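PDB 5JD3: LAE5 from Uncultured bacterium, which is an alpha/beta hydrolase of the GDSL-like lipase/acylhydrolase family and probably cleaves carboxylic ester bonds. Local coordinates for residues G85-D90 against R128-E133; E134-L139 against G177-R182. All blocks are in the same frame, centred on the assembly; numbering follows the deposited sequence.

Contact 1 (G85-D90 against R128-E133)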
ATOM      1  N   GLY A  85      -5.531 -10.395  -3.714  1.00 34.33           N
ATOM      2  CA  GLY A  85      -4.770 -11.387  -4.454  1.00 34.02           C
ATOM      3  C   GLY A  85      -3.845 -10.805  -5.506  1.00 30.28           C
ATOM      4  O   GLY A  85      -3.071 -11.528  -6.133  1.00 31.99           O
ATOM      5  N   ASN A  86      -3.917  -9.491  -5.689  1.00 27.94           N
ATOM      6  CA  ASN A  86      -3.176  -8.820  -6.752  1.00 30.73           C
ATOM      7  C   ASN A  86      -1.663  -8.812  -6.571  1.00 31.43           C
ATOM      8  O   ASN A  86      -1.151  -8.616  -5.468  1.00 26.32           O
ATOM      9  CB  ASN A  86      -3.662  -7.377  -6.895  1.00 33.56           C
ATOM     10  CG  ASN A  86      -4.808  -7.243  -7.875  1.00 37.48           C
ATOM     11  OD1 ASN A  86      -4.853  -6.301  -8.668  1.00 37.10           O
ATOM     12  ND2 ASN A  86      -5.737  -8.190  -7.834  1.00 36.79           N
ATOM     13  N   THR A  87      -0.959  -9.035  -7.676  1.00 32.56           N
ATOM     14  CA  THR A  87       0.475  -8.800  -7.744  1.00 30.08           C
ATOM     15  C   THR A  87       0.696  -7.521  -8.542  1.00 26.72           C
ATOM     16  O   THR A  87      -0.266  -6.886  -8.974  1.00 25.37           O
ATOM     17  CB  THR A  87       1.223  -9.973  -8.402  1.00 32.88           C
ATOM     18  OG1 THR A  87       0.802 -10.109  -9.765  1.00 34.51           O
ATOM     19  CG2 THR A  87       0.946 -11.270  -7.656  1.00 34.01           C
ATOM     20  N   VAL A  88       1.953  -7.141  -8.743  1.00 27.64           N
ATOM     21  CA  VAL A  88       2.250  -5.958  -9.543  1.00 28.16           C
ATOM     22  C   VAL A  88       1.901  -6.239 -11.005  1.00 30.39           C
ATOM     23  O   VAL A  88       1.682  -5.319 -11.793  1.00 31.14           O
ATOM     24  CB  VAL A  88       3.731  -5.534  -9.412  1.00 30.00           C
ATOM     25  CG1 VAL A  88       4.640  -6.497 -10.164  1.00 25.95           C
ATOM     26  CG2 VAL A  88       3.924  -4.108  -9.909  1.00 33.23           C
ATOM     27  N   ARG A  89       1.835  -7.522 -11.349  1.00 31.86           N
ATOM     28  CA  ARG A  89       1.423  -7.955 -12.677  1.00 34.94           C
ATOM     29  C   ARG A  89      -0.048  -7.624 -12.915  1.00 34.31           C
ATOM     30  O   ARG A  89      -0.428  -7.169 -13.993  1.00 34.53           O
ATOM     31  CB  ARG A  89       1.666  -9.458 -12.843  1.00 38.77           C
ATOM     32  CG  ARG A  89       1.368 -10.003 -14.229  1.00 44.81           C
ATOM     33  CD  ARG A  89       1.512 -11.520 -14.262  1.00 50.09           C
ATOM     34  NE  ARG A  89       2.908 -11.946 -14.204  1.00 54.63           N
ATOM     35  CZ  ARG A  89       3.345 -12.983 -13.495  1.00 53.04           C
ATOM     36  NH1 ARG A  89       2.495 -13.703 -12.773  1.00 57.12           N
ATOM     37  NH2 ARG A  89       4.632 -13.299 -13.504  1.00 46.82           N
ATOM     38  N   ASP A  90      -0.868  -7.850 -11.893  1.00 33.79           N
ATOM     39  CA  ASP A  90      -2.296  -7.562 -11.968  1.00 35.97           C
ATOM     40  C   ASP A  90      -2.563  -6.059 -11.996  1.00 35.05           C
ATOM     41  O   ASP A  90      -3.494  -5.598 -12.655  1.00 33.48           O
ATOM     42  CB  ASP A  90      -3.034  -8.199 -10.788  1.00 37.95           C
ATOM     43  CG  ASP A  90      -2.889  -9.706 -10.754  1.00 48.34           C
ATOM     44  OD1 ASP A  90      -2.820 -10.324 -11.838  1.00 55.75           O
ATOM     45  OD2 ASP A  90      -2.845 -10.276  -9.644  1.00 50.79           O
ATOM     46  N   ARG A 128       3.518 -18.906 -11.863  1.00 66.06           N
ATOM     47  CA  ARG A 128       2.738 -17.899 -11.155  1.00 59.47           C
ATOM     48  C   ARG A 128       3.616 -16.833 -10.493  1.00 50.67           C
ATOM     49  O   ARG A 128       3.199 -15.685 -10.326  1.00 51.58           O
ATOM     50  CB  ARG A 128       1.850 -18.590 -10.112  1.00 65.44           C
ATOM     51  CG  ARG A 128       1.334 -17.701  -8.997  1.00 68.92           C
ATOM     52  CD  ARG A 128       0.411 -18.466  -8.064  1.00 74.31           C
ATOM     53  NE  ARG A 128      -0.879 -18.746  -8.688  1.00 81.98           N
ATOM     54  CZ  ARG A 128      -1.901 -17.896  -8.697  1.00 84.68           C
ATOM     55  NH1 ARG A 128      -1.785 -16.712  -8.114  1.00 80.51           N
ATOM     56  NH2 ARG A 128      -3.039 -18.232  -9.288  1.00 90.76           N
ATOM     57  N   HIS A 129       4.841 -17.213 -10.145  1.00 45.17           N
ATOM     58  CA  HIS A 129       5.722 -16.363  -9.346  1.00 40.31           C
ATOM     59  C   HIS A 129       6.207 -15.106 -10.068  1.00 37.05           C
ATOM     60  O   HIS A 129       6.543 -15.140 -11.252  1.00 36.56           O
ATOM     61  CB  HIS A 129       6.930 -17.172  -8.874  1.00 39.64           C
ATOM     62  CG  HIS A 129       6.566 -18.406  -8.110  1.00 43.99           C
ATOM     63  ND1 HIS A 129       7.426 -19.473  -7.967  1.00 48.66           N
ATOM     64  CD2 HIS A 129       5.433 -18.744  -7.450  1.00 44.53           C
ATOM     65  CE1 HIS A 129       6.839 -20.415  -7.251  1.00 50.56           C
ATOM     66  NE2 HIS A 129       5.630 -19.998  -6.924  1.00 48.13           N
ATOM     67  N   VAL A 130       6.242 -13.998  -9.333  1.00 34.64           N
ATOM     68  CA  VAL A 130       6.795 -12.748  -9.843  1.00 34.19           C
ATOM     69  C   VAL A 130       8.219 -12.560  -9.324  1.00 36.38           C
ATOM     70  O   VAL A 130       8.425 -12.184  -8.170  1.00 35.42           O
ATOM     71  CB  VAL A 130       5.935 -11.534  -9.437  1.00 32.99           C
ATOM     72  CG1 VAL A 130       6.540 -10.247  -9.982  1.00 29.89           C
ATOM     73  CG2 VAL A 130       4.508 -11.706  -9.932  1.00 34.13           C
ATOM     74  N   CYS A 131       9.193 -12.835 -10.185  1.00 36.90           N
ATOM     75  CA  CYS A 131      10.605 -12.730  -9.832  1.00 36.62           C
ATOM     76  C   CYS A 131      10.989 -11.290  -9.489  1.00 31.18           C
ATOM     77  O   CYS A 131      10.316 -10.353  -9.916  1.00 28.33           O
ATOM     78  CB  CYS A 131      11.470 -13.256 -10.982  1.00 40.22           C
ATOM     79  SG  CYS A 131      11.226 -15.012 -11.352  1.00128.67           S
ATOM     80  N   PRO A 132      12.067 -11.111  -8.703  1.00 32.14           N
ATOM     81  CA  PRO A 132      12.551  -9.774  -8.340  1.00 30.32           C
ATOM     82  C   PRO A 132      12.756  -8.859  -9.546  1.00 31.47           C
ATOM     83  O   PRO A 132      12.486  -7.660  -9.459  1.00 29.28           O
ATOM     84  CB  PRO A 132      13.887 -10.064  -7.653  1.00 32.34           C
ATOM     85  CG  PRO A 132      13.709 -11.415  -7.065  1.00 33.42           C
ATOM     86  CD  PRO A 132      12.840 -12.174  -8.030  1.00 34.51           C
ATOM     87  N   GLU A 133      13.220  -9.427 -10.655  1.00 35.74           N
ATOM     88  CA  GLU A 133      13.464  -8.657 -11.869  1.00 39.99           C
ATOM     89  C   GLU A 133      12.168  -8.111 -12.463  1.00 40.88           C
ATOM     90  O   GLU A 133      12.088  -6.933 -12.816  1.00 39.40           O
ATOM     91  CB  GLU A 133      14.196  -9.514 -12.902  1.00 46.02           C
ATOM     92  CG  GLU A 133      14.405  -8.829 -14.241  1.00 54.60           C
ATOM     93  CD  GLU A 133      15.272  -9.642 -15.182  1.00 67.05           C
ATOM     94  OE1 GLU A 133      16.074 -10.465 -14.690  1.00 71.90           O
ATOM     95  OE2 GLU A 133      15.151  -9.461 -16.411  1.00 71.72           O
TER
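The guanidinium of R89 meets the loop backbone at R128 and H129 with its edge, while V130 CG2 lies over one of its faces. R89 NH1 donates to R128 O at 3.2 Å with an N-H...O angle of 155°; the oxygen is close to the guanidinium plane, although R89 NH1 itself stands above the carbonyl plane. R89 NH2 makes a weaker bond to H129 O at 3.5 Å. Two successive carbonyls thus take the two terminal nitrogens, and a salt bridge from R89 NH2 to E134 adds a charged partner; together these would limit rotation of the group. With CG anti to the backbone N (chi1 -176°) and a bend at chi3, the arginine chain runs past V130 in the opposite direction, which leaves V130 CG2 3.7 Å above the guanidinium plane. V130 CG2 is also 4.0 Å from T87 CB, and V130 CG1 packs on V88 CG1 at 4.2 Å. A leucine in place of R89 would probably leave the carbonyls of R128 and H129 without these donors and E134 without this cationic partner. T87 and D90 form a capping box: T87 N donates to D90 OD2 at 3.0 Å, and R89 N bonds weakly to T87 OG1. The arrangement is a capped helix start, that of 88-100, joined to the loop leading into helix 132-146 of the GDSL (SGNH) hydrolase alpha/beta/alpha fold.

Contact 2 (E134-L139 against G177-R182)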
ATOM      1  N   GLU A 134      11.158  -8.969 -12.575  1.00 39.91           N
ATOM      2  CA  GLU A 134       9.864  -8.554 -13.108  1.00 39.00           C
ATOM      3  C   GLU A 134       9.200  -7.535 -12.190  1.00 33.83           C
ATOM      4  O   GLU A 134       8.598  -6.569 -12.655  1.00 34.32           O
ATOM      5  CB  GLU A 134       8.942  -9.759 -13.303  1.00 40.23           C
ATOM      6  CG  GLU A 134       7.556  -9.391 -13.814  1.00 42.00           C
ATOM      7  CD  GLU A 134       6.644 -10.593 -13.966  1.00 48.71           C
ATOM      8  OE1 GLU A 134       7.085 -11.720 -13.656  1.00 54.27           O
ATOM      9  OE2 GLU A 134       5.485 -10.410 -14.393  1.00 48.26           O
ATOM     10  N   TYR A 135       9.319  -7.762 -10.885  1.00 30.39           N
ATOM     11  CA  TYR A 135       8.748  -6.863  -9.890  1.00 29.63           C
ATOM     12  C   TYR A 135       9.314  -5.454 -10.030  1.00 31.83           C
ATOM     13  O   TYR A 135       8.565  -4.481 -10.063  1.00 31.96           O
ATOM     14  CB  TYR A 135       9.004  -7.397  -8.478  1.00 25.47           C
ATOM     15  CG  TYR A 135       8.444  -6.523  -7.377  1.00 26.17           C
ATOM     16  CD1 TYR A 135       7.104  -6.595  -7.020  1.00 29.57           C
ATOM     17  CD2 TYR A 135       9.258  -5.633  -6.687  1.00 26.51           C
ATOM     18  CE1 TYR A 135       6.588  -5.800  -6.013  1.00 29.16           C
ATOM     19  CE2 TYR A 135       8.751  -4.834  -5.679  1.00 24.14           C
ATOM     20  CZ  TYR A 135       7.417  -4.923  -5.345  1.00 25.62           C
ATOM     21  OH  TYR A 135       6.907  -4.131  -4.342  1.00 26.70           O
ATOM     22  N   GLU A 136      10.636  -5.352 -10.118  1.00 35.11           N
ATOM     23  CA  GLU A 136      11.294  -4.059 -10.271  1.00 35.88           C
ATOM     24  C   GLU A 136      10.901  -3.382 -11.577  1.00 32.38           C
ATOM     25  O   GLU A 136      10.459  -2.235 -11.582  1.00 32.13           O
ATOM     26  CB  GLU A 136      12.815  -4.213 -10.215  1.00 41.67           C
ATOM     27  CG  GLU A 136      13.568  -2.942 -10.581  1.00 51.67           C
ATOM     28  CD  GLU A 136      15.072  -3.090 -10.458  1.00 63.78           C
ATOM     29  OE1 GLU A 136      15.578  -4.220 -10.621  1.00 70.83           O
ATOM     30  OE2 GLU A 136      15.749  -2.071 -10.204  1.00 65.53           O
ATOM     31  N   LYS A 137      11.066  -4.108 -12.680  1.00 34.79           N
ATOM     32  CA  LYS A 137      10.792  -3.584 -14.013  1.00 39.25           C
ATOM     33  C   LYS A 137       9.361  -3.070 -14.145  1.00 38.64           C
ATOM     34  O   LYS A 137       9.130  -1.991 -14.689  1.00 40.65           O
ATOM     35  CB  LYS A 137      11.057  -4.662 -15.067  1.00 42.62           C
ATOM     36  CG  LYS A 137      11.005  -4.164 -16.503  1.00 51.22           C
ATOM     37  CD  LYS A 137      12.393  -4.156 -17.128  1.00 59.42           C
ATOM     38  CE  LYS A 137      12.325  -3.911 -18.627  1.00 66.71           C
ATOM     39  NZ  LYS A 137      13.679  -3.911 -19.251  1.00 72.89           N
ATOM     40  N   THR A 138       8.406  -3.843 -13.638  1.00 37.20           N
ATOM     41  CA  THR A 138       6.997  -3.475 -13.720  1.00 38.76           C
ATOM     42  C   THR A 138       6.670  -2.299 -12.804  1.00 34.07           C
ATOM     43  O   THR A 138       5.971  -1.368 -13.203  1.00 31.20           O
ATOM     44  CB  THR A 138       6.082  -4.663 -13.361  1.00 35.25           C
ATOM     45  OG1 THR A 138       6.453  -5.807 -14.139  1.00 38.52           O
ATOM     46  CG2 THR A 138       4.626  -4.321 -13.635  1.00 33.41           C
ATOM     47  N   LEU A 139       7.179  -2.348 -11.577  1.00 33.53           N
ATOM     48  CA  LEU A 139       6.940  -1.293 -10.595  1.00 33.60           C
ATOM     49  C   LEU A 139       7.534   0.033 -11.056  1.00 34.89           C
ATOM     50  O   LEU A 139       6.902   1.082 -10.940  1.00 34.54           O
ATOM     51  CB  LEU A 139       7.525  -1.686  -9.237  1.00 32.70           C
ATOM     52  CG  LEU A 139       7.271  -0.754  -8.052  1.00 34.00           C
ATOM     53  CD1 LEU A 139       5.795  -0.733  -7.697  1.00 34.85           C
ATOM     54  CD2 LEU A 139       8.107  -1.183  -6.856  1.00 31.00           C
ATOM     55  N   GLY A 177      11.103  -5.011  -0.762  1.00 25.74           N
ATOM     56  CA  GLY A 177      10.966  -3.708  -0.136  1.00 33.21           C
ATOM     57  C   GLY A 177      12.093  -2.778  -0.542  1.00 36.92           C
ATOM     58  O   GLY A 177      11.862  -1.615  -0.874  1.00 36.93           O
ATOM     59  N   ASP A 178      13.317  -3.298  -0.515  1.00 38.93           N
ATOM     60  CA  ASP A 178      14.496  -2.540  -0.923  1.00 42.03           C
ATOM     61  C   ASP A 178      14.417  -2.144  -2.390  1.00 40.54           C
ATOM     62  O   ASP A 178      14.900  -1.084  -2.788  1.00 45.98           O
ATOM     63  CB  ASP A 178      15.771  -3.351  -0.674  1.00 46.88           C
ATOM     64  CG  ASP A 178      16.243  -3.275   0.764  1.00 60.04           C
ATOM     65  OD1 ASP A 178      15.424  -2.945   1.646  1.00 65.58           O
ATOM     66  OD2 ASP A 178      17.437  -3.547   1.013  1.00 64.79           O
ATOM     67  N   LEU A 179      13.789  -3.003  -3.166  1.00 35.64           N
ATOM     68  CA  LEU A 179      13.596  -2.812  -4.583  1.00 34.93           C
ATOM     69  C   LEU A 179      12.623  -1.700  -4.848  1.00 32.84           C
ATOM     70  O   LEU A 179      12.756  -0.962  -5.741  1.00 32.29           O
ATOM     71  CB  LEU A 179      13.079  -4.078  -5.185  1.00 34.99           C
ATOM     72  CG  LEU A 179      13.796  -4.788  -6.313  1.00 36.02           C
ATOM     73  CD1 LEU A 179      15.284  -4.573  -6.231  1.00 34.73           C
ATOM     74  CD2 LEU A 179      13.464  -6.264  -6.249  1.00 30.75           C
ATOM     75  N   MET A 180      11.631  -1.604  -4.026  1.00 30.36           N
ATOM     76  CA  MET A 180      10.658  -0.522  -4.115  1.00 26.97           C
ATOM     77  C   MET A 180      11.302   0.792  -3.685  1.00 25.43           C
ATOM     78  O   MET A 180      10.916   1.867  -4.147  1.00 26.99           O
ATOM     79  CB  MET A 180       9.425  -0.814  -3.257  1.00 23.36           C
ATOM     80  CG  MET A 180       8.298   0.188  -3.456  1.00 24.47           C
ATOM     81  SD  MET A 180       6.937  -0.016  -2.296  1.00 39.18           S
ATOM     82  CE  MET A 180       5.539  -0.038  -3.415  1.00 33.44           C
ATOM     83  N   ARG A 181      12.289   0.696  -2.800  1.00 25.69           N
ATOM     84  CA  ARG A 181      13.004   1.870  -2.315  1.00 35.89           C
ATOM     85  C   ARG A 181      13.823   2.527  -3.419  1.00 37.51           C
ATOM     86  O   ARG A 181      13.817   3.750  -3.559  1.00 36.60           O
ATOM     87  CB  ARG A 181      13.923   1.504  -1.145  1.00 37.39           C
ATOM     88  CG  ARG A 181      13.212   1.285   0.182  1.00 39.02           C
ATOM     89  CD  ARG A 181      14.219   1.044   1.300  1.00 45.70           C
ATOM     90  NE  ARG A 181      13.594   0.547   2.523  1.00 53.01           N
ATOM     91  CZ  ARG A 181      13.249   1.312   3.553  1.00 57.51           C
ATOM     92  NH1 ARG A 181      12.688   0.768   4.625  1.00 61.95           N
ATOM     93  NH2 ARG A 181      13.467   2.620   3.515  1.00 55.04           N
ATOM     94  N   ARG A 182      14.524   1.715  -4.204  1.00 38.87           N
ATOM     95  CA  ARG A 182      15.386   2.243  -5.254  1.00 44.51           C
ATOM     96  C   ARG A 182      14.575   2.737  -6.448  1.00 41.92           C
ATOM     97  O   ARG A 182      15.095   3.449  -7.307  1.00 44.47           O
ATOM     98  CB  ARG A 182      16.404   1.190  -5.703  1.00 48.50           C
ATOM     99  CG  ARG A 182      15.806  -0.030  -6.377  1.00 52.61           C
ATOM    100  CD  ARG A 182      16.897  -1.002  -6.793  1.00 60.86           C
ATOM    101  NE  ARG A 182      17.828  -0.403  -7.745  1.00 68.28           N
ATOM    102  CZ  ARG A 182      18.945  -0.987  -8.167  1.00 77.58           C
ATOM    103  NH1 ARG A 182      19.277  -2.190  -7.719  1.00 81.36           N
ATOM    104  NH2 ARG A 182      19.733  -0.367  -9.035  1.00 80.37           N
TER
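Helices 134-139 and 177-182 run in nearly the same direction, their segment axes crossing at -30° with a closest approach of 9.9 Å. E136 and L179 have the nearest CA atoms, 6.3 Å apart, and there E136 CB rests against L179 CG at 4.1 Å. L179 also reaches the ring of Y135, its CD2 lying 4.3 Å from Y135 CD2 in an oblique approach. The Y135 hydroxyl is satisfied elsewhere, by a hydrogen bond with the carbonyl oxygen of I111, and its ring also meets that of Y176. Deeper in the interface L139 and M180 cross at about a right angle, with L139 CD2 3.7 Å from M180 CG. In L139 the CG atom is anti to the backbone N (chi1 -175°), which takes L139 CD2 to the flank of M180. On the solvent side the extended chain of E136 brings OE2 over one face of the R182 guanidinium, 3.6 Å from R182 NE. This long salt bridge is electrostatic alone, since the oxygen lies well out of the guanidinium plane and no N-H points at it; the two planes are 52° apart. R186 is a second, weak ion-pair partner of the same oxygen. Such near-parallel packing of neighbouring helices, here 132-146 and 168-187, on a parallel sheet is characteristic of the three-layer alpha/beta/alpha architecture of GDSL hydrolases.

Overall arrangement
Helix 132-146 is common to both contacts: contact 1 uses the segment just before it (R128 to V130), contact 2 its early turns (Y135, E136, L139). Each is partly buried, with three buried residues and one exposed among the six that touch, and their centres lie 11 Å apart on the same side of the chain's centre. Contact 2 covers more area, 300 against 202 Å², and is helix-to-helix apolar packing with one long ion pair at its margin. Contact 1 joins a helix start to a loop and combines arginine-to-carbonyl bonds, one of them weak, with packing round V130. The R89-E134 salt bridge joins the two, as does P132 O packing on L179 CD2 at 3.6 Å.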